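Local coordinates for protein putative esterase aq_1494 (Aquifex aeolicus, PDB 2EGR) that is a putative esterase of the 4-hydroxybenzoyl-CoA thioesterase family and probably hydrolyses acyl-CoA thioesters, at residues 42-45 and 46-50; 92-96 and 97-101. All blocks are in the same frame, centred on the assembly; numbering follows the deposited sequence.

Interaction 1 (42-45 and 46-50); sequences FPYS and KMRDM
Phe-42 meets the helix with its ring, which crosses the side chain of Met-47 at about a right angle. With chi1 at -164°, CG stands opposite the backbone N, and the ring is brought against Met-47. Met-47 CE lies over the centre of one face of the Phe-42 ring, 4.2 Å from the centroid, in a CH-pi contact. Phe-42 CE1 also touches Met-47 CG at 3.5 Å. Met-47 SD stands farther off above the same face as its CE. Met-50 SD comes to the ring edge, 3.8 Å from Phe-42 CZ, and both methionines thus make Met-aromatic contacts. Val-122 and Val-125 of helix 120-126 pack on the Phe-42 side chain. Pro-43 is the N-cap residue of helix 44-50. Its carbonyl O accepts two weak hydrogen bonds, from Lys-46 N at 3.0 Å and Met-47 N at 3.4 Å. This is the opening of a short helix in a hotdog-fold chain, set against helices 22-39 and 120-126. The Tyr-44 ring lies across Met-47 from Phe-42 and turns back to Met-47 CB and the Arg-48 chain. Arg-48 CG lies over one face of the Tyr-44 ring, 3.9 Å from its centroid, a CH-pi contact. The Arg-48 N to Tyr-44 O hydrogen bond (3.0 Å) ties both residues through the backbone. Tyr-44 OH is hydrogen-bonded to Val-54 N. Replacing Tyr-44 by alanine is likely to leave Val-54 N without this partner and Arg-48 CG without its ring face. Ser-45 O accepts a hydrogen bond from Asp-49 N at 3.1 Å, while Ser-45 OG bonds to Asp-70 of the second subunit.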
# COMPACT_ATOMS: atom_id res chain seq x y z
N PHE A 42 -3.95 10.14 -24.97
CA PHE A 42 -5.12 10.65 -24.24
C PHE A 42 -5.02 10.11 -22.82
O PHE A 42 -5.76 9.18 -22.46
CB PHE A 42 -6.44 10.20 -24.90
CG PHE A 42 -7.68 10.98 -24.47
CD1 PHE A 42 -7.66 11.85 -23.37
CD2 PHE A 42 -8.89 10.82 -25.16
CE1 PHE A 42 -8.82 12.56 -22.98
CE2 PHE A 42 -10.05 11.51 -24.78
CZ PHE A 42 -10.00 12.39 -23.69
N PRO A 43 -4.10 10.70 -22.01
CA PRO A 43 -3.90 10.12 -20.68
C PRO A 43 -5.15 10.32 -19.84
O PRO A 43 -5.91 11.29 -20.07
CB PRO A 43 -2.74 10.93 -20.09
CG PRO A 43 -2.18 11.77 -21.23
CD PRO A 43 -3.28 11.91 -22.23
N TYR A 44 -5.35 9.40 -18.88
CA TYR A 44 -6.45 9.49 -17.94
C TYR A 44 -6.53 10.85 -17.25
O TYR A 44 -7.63 11.35 -17.04
CB TYR A 44 -6.39 8.34 -16.93
CG TYR A 44 -7.58 8.32 -15.98
CD1 TYR A 44 -8.89 8.37 -16.48
CD2 TYR A 44 -7.39 8.29 -14.61
CE1 TYR A 44 -9.99 8.38 -15.62
CE2 TYR A 44 -8.51 8.28 -13.74
CZ TYR A 44 -9.79 8.33 -14.26
OH TYR A 44 -10.89 8.35 -13.42
N SER A 45 -5.39 11.45 -16.92
CA SER A 45 -5.34 12.78 -16.29
C SER A 45 -6.11 13.84 -17.10
O SER A 45 -6.82 14.64 -16.51
CB SER A 45 -3.88 13.23 -16.00
OG SER A 45 -3.10 13.32 -17.19
N LYS A 46 -5.98 13.82 -18.43
CA LYS A 46 -6.77 14.70 -19.33
C LYS A 46 -8.28 14.38 -19.35
O LYS A 46 -9.10 15.29 -19.44
CB LYS A 46 -6.19 14.72 -20.75
CG LYS A 46 -6.59 15.98 -21.57
CD LYS A 46 -6.63 17.24 -20.67
CE LYS A 46 -7.03 18.51 -21.42
NZ LYS A 46 -5.83 19.13 -22.08
N MET A 47 -8.64 13.11 -19.27
CA MET A 47 -10.03 12.71 -19.02
C MET A 47 -10.61 13.33 -17.75
O MET A 47 -11.73 13.85 -17.76
CB MET A 47 -10.19 11.19 -18.98
CG MET A 47 -9.99 10.52 -20.34
SD MET A 47 -10.14 8.76 -20.27
CE MET A 47 -9.26 8.27 -21.74
N ARG A 48 -9.84 13.27 -16.66
CA ARG A 48 -10.23 13.87 -15.36
C ARG A 48 -10.38 15.38 -15.42
O ARG A 48 -11.19 15.95 -14.69
CB ARG A 48 -9.24 13.49 -14.24
CG ARG A 48 -9.12 11.99 -13.97
CD ARG A 48 -8.22 11.70 -12.78
NE ARG A 48 -8.86 12.01 -11.50
CZ ARG A 48 -8.37 12.86 -10.59
NH1 ARG A 48 -7.24 13.53 -10.82
NH2 ARG A 48 -9.03 13.04 -9.45
N ASP A 49 -9.57 16.03 -16.27
CA ASP A 49 -9.66 17.48 -16.53
C ASP A 49 -10.96 17.86 -17.22
O ASP A 49 -11.40 18.99 -17.10
CB ASP A 49 -8.50 17.98 -17.41
CG ASP A 49 -7.14 17.89 -16.73
OD1 ASP A 49 -7.08 17.71 -15.48
OD2 ASP A 49 -6.13 17.99 -17.46
N MET A 50 -11.55 16.93 -17.97
CA MET A 50 -12.85 17.19 -18.62
C MET A 50 -13.97 17.06 -17.59
O MET A 50 -15.07 17.58 -17.77
CB MET A 50 -13.09 16.23 -19.80
CG MET A 50 -11.81 15.70 -20.41
SD MET A 50 -11.71 15.46 -22.19
CE MET A 50 -11.36 17.15 -22.68

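Interaction 2 (92-96 and 97-101); sequences IVFKE and DIAVA
Val-93 and Val-100 form the tight part of this hairpin; Val-93, Val-100 and Ala-101 are all buried. Val-93 CG1 meets Val-100 CG1 at 3.9 Å, and the two side chains approach at a slant. Val-100 and Ala-101 both face Val-93, which makes a classic beta bulge. Val-93 is gripped through both backbone groups. Its O accepts from Val-100 N at 2.8 Å in a nearly straight bond (176° at the hydrogen), and its N donates to Ala-101 O. On the other face of the sheet Phe-94 lies beside Ala-99, its non-hydrogen-bonded partner, with Phe-94 CE1 4.0 Å from Ala-99 CB. Ile-92 CG2 sits over one face of the Phe-94 ring and also touches Ala-99 CB at 3.8 Å.

The turn end is looser and open to solvent. A type II' turn runs from Lys-95 to Ile-98, and Glu-96, Asp-97 and Ile-98 are exposed. Lys-95 N donates a hydrogen bond to Ile-98 O at 2.8 Å; in the return bond Ile-98 N stands above the carbonyl plane of Lys-95. The lysine chain is extended and reaches Asp-71 in a salt bridge.

The hairpin joins strands 86-95 and 98-111 of the antiparallel sheet. Strand 72-82 flanks it through backbone bonds of Ile-92 with His-76 and Phe-94 with Glu-74. Helix 22-39 packs on the face that bears Val-93 and Ala-101, through Phe-29 and Tyr-25 respectively.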
# COMPACT_ATOMS: atom_id res chain seq x y z
N ILE A 92 -2.70 -10.43 -19.38
CA ILE A 92 -1.86 -11.57 -19.05
C ILE A 92 -0.53 -11.08 -18.51
O ILE A 92 0.11 -10.20 -19.09
CB ILE A 92 -1.61 -12.54 -20.27
CG1 ILE A 92 -2.94 -13.00 -20.86
CG2 ILE A 92 -0.82 -13.75 -19.81
CD1 ILE A 92 -2.90 -13.28 -22.37
N VAL A 93 -0.15 -11.61 -17.36
CA VAL A 93 1.14 -11.26 -16.76
C VAL A 93 2.16 -12.30 -17.12
O VAL A 93 2.01 -13.48 -16.77
CB VAL A 93 1.04 -11.10 -15.23
CG1 VAL A 93 2.45 -10.75 -14.65
CG2 VAL A 93 -0.01 -10.03 -14.88
N PHE A 94 3.19 -11.88 -17.86
CA PHE A 94 4.28 -12.78 -18.25
C PHE A 94 5.56 -12.56 -17.48
O PHE A 94 5.97 -11.43 -17.23
CB PHE A 94 4.61 -12.61 -19.74
CG PHE A 94 3.57 -13.19 -20.66
CD1 PHE A 94 3.53 -14.57 -20.90
CD2 PHE A 94 2.63 -12.37 -21.25
CE1 PHE A 94 2.56 -15.11 -21.74
CE2 PHE A 94 1.65 -12.90 -22.10
CZ PHE A 94 1.62 -14.27 -22.34
N LYS A 95 6.20 -13.67 -17.12
CA LYS A 95 7.57 -13.64 -16.63
C LYS A 95 8.40 -14.68 -17.41
O LYS A 95 8.12 -15.88 -17.38
CB LYS A 95 7.57 -13.93 -15.13
CG LYS A 95 8.92 -14.16 -14.48
CD LYS A 95 8.70 -14.76 -13.07
CE LYS A 95 10.00 -15.23 -12.49
NZ LYS A 95 9.97 -15.65 -11.04
N GLU A 96 9.42 -14.19 -18.10
CA GLU A 96 10.19 -15.04 -19.01
C GLU A 96 9.20 -15.68 -20.00
O GLU A 96 8.38 -14.97 -20.57
CB GLU A 96 11.10 -15.99 -18.23
CG GLU A 96 12.40 -15.25 -17.86
CD GLU A 96 13.03 -15.69 -16.56
OE1 GLU A 96 12.33 -16.05 -15.60
OE2 GLU A 96 14.28 -15.64 -16.50
N ASP A 97 9.21 -16.97 -20.24
CA ASP A 97 8.26 -17.40 -21.29
C ASP A 97 6.79 -17.47 -20.80
O ASP A 97 5.85 -17.66 -21.59
CB ASP A 97 8.71 -18.72 -21.97
CG ASP A 97 9.61 -18.48 -23.20
OD1 ASP A 97 9.95 -19.48 -23.90
OD2 ASP A 97 10.00 -17.31 -23.46
N ILE A 98 6.61 -17.25 -19.49
CA ILE A 98 5.55 -17.91 -18.75
C ILE A 98 4.44 -16.99 -18.27
O ILE A 98 4.71 -15.96 -17.65
CB ILE A 98 6.14 -18.72 -17.54
CG1 ILE A 98 7.34 -19.60 -17.95
CG2 ILE A 98 5.03 -19.50 -16.79
CD1 ILE A 98 7.10 -20.55 -19.11
N ALA A 99 3.20 -17.37 -18.58
CA ALA A 99 2.02 -16.72 -18.01
C ALA A 99 1.89 -17.06 -16.52
O ALA A 99 1.66 -18.22 -16.12
CB ALA A 99 0.76 -17.07 -18.79
N VAL A 100 2.03 -16.02 -15.70
CA VAL A 100 2.13 -16.12 -14.26
C VAL A 100 0.77 -15.75 -13.61
O VAL A 100 0.47 -16.15 -12.47
CB VAL A 100 3.35 -15.21 -13.87
CG1 VAL A 100 3.05 -14.13 -12.90
CG2 VAL A 100 4.64 -16.01 -13.62
N ALA A 101 -0.04 -14.98 -14.33
CA ALA A 101 -1.40 -14.65 -13.92
C ALA A 101 -2.21 -14.15 -15.10
O ALA A 101 -1.64 -13.67 -16.11
CB ALA A 101 -1.38 -13.59 -12.78

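Interactions 1 and 2 lie on opposite sides of the chain's centre, with their own centres 30 Å apart. Their nearest atoms are about 19 Å apart, so they do not touch. They follow in series along the chain, and both belong to the same hotdog-fold thioesterase-like domain. Helix 22-39 is their common neighbour: Leu-37 packs on interaction 1, while Tyr-25 and Phe-29 pack on interaction 2. Their settings in the assembly differ. Residues 42-50 meet two other subunits, whereas no other chain of the assembly touches 92-101. Neither contact lies at the predicted active-site residue, Asp-15.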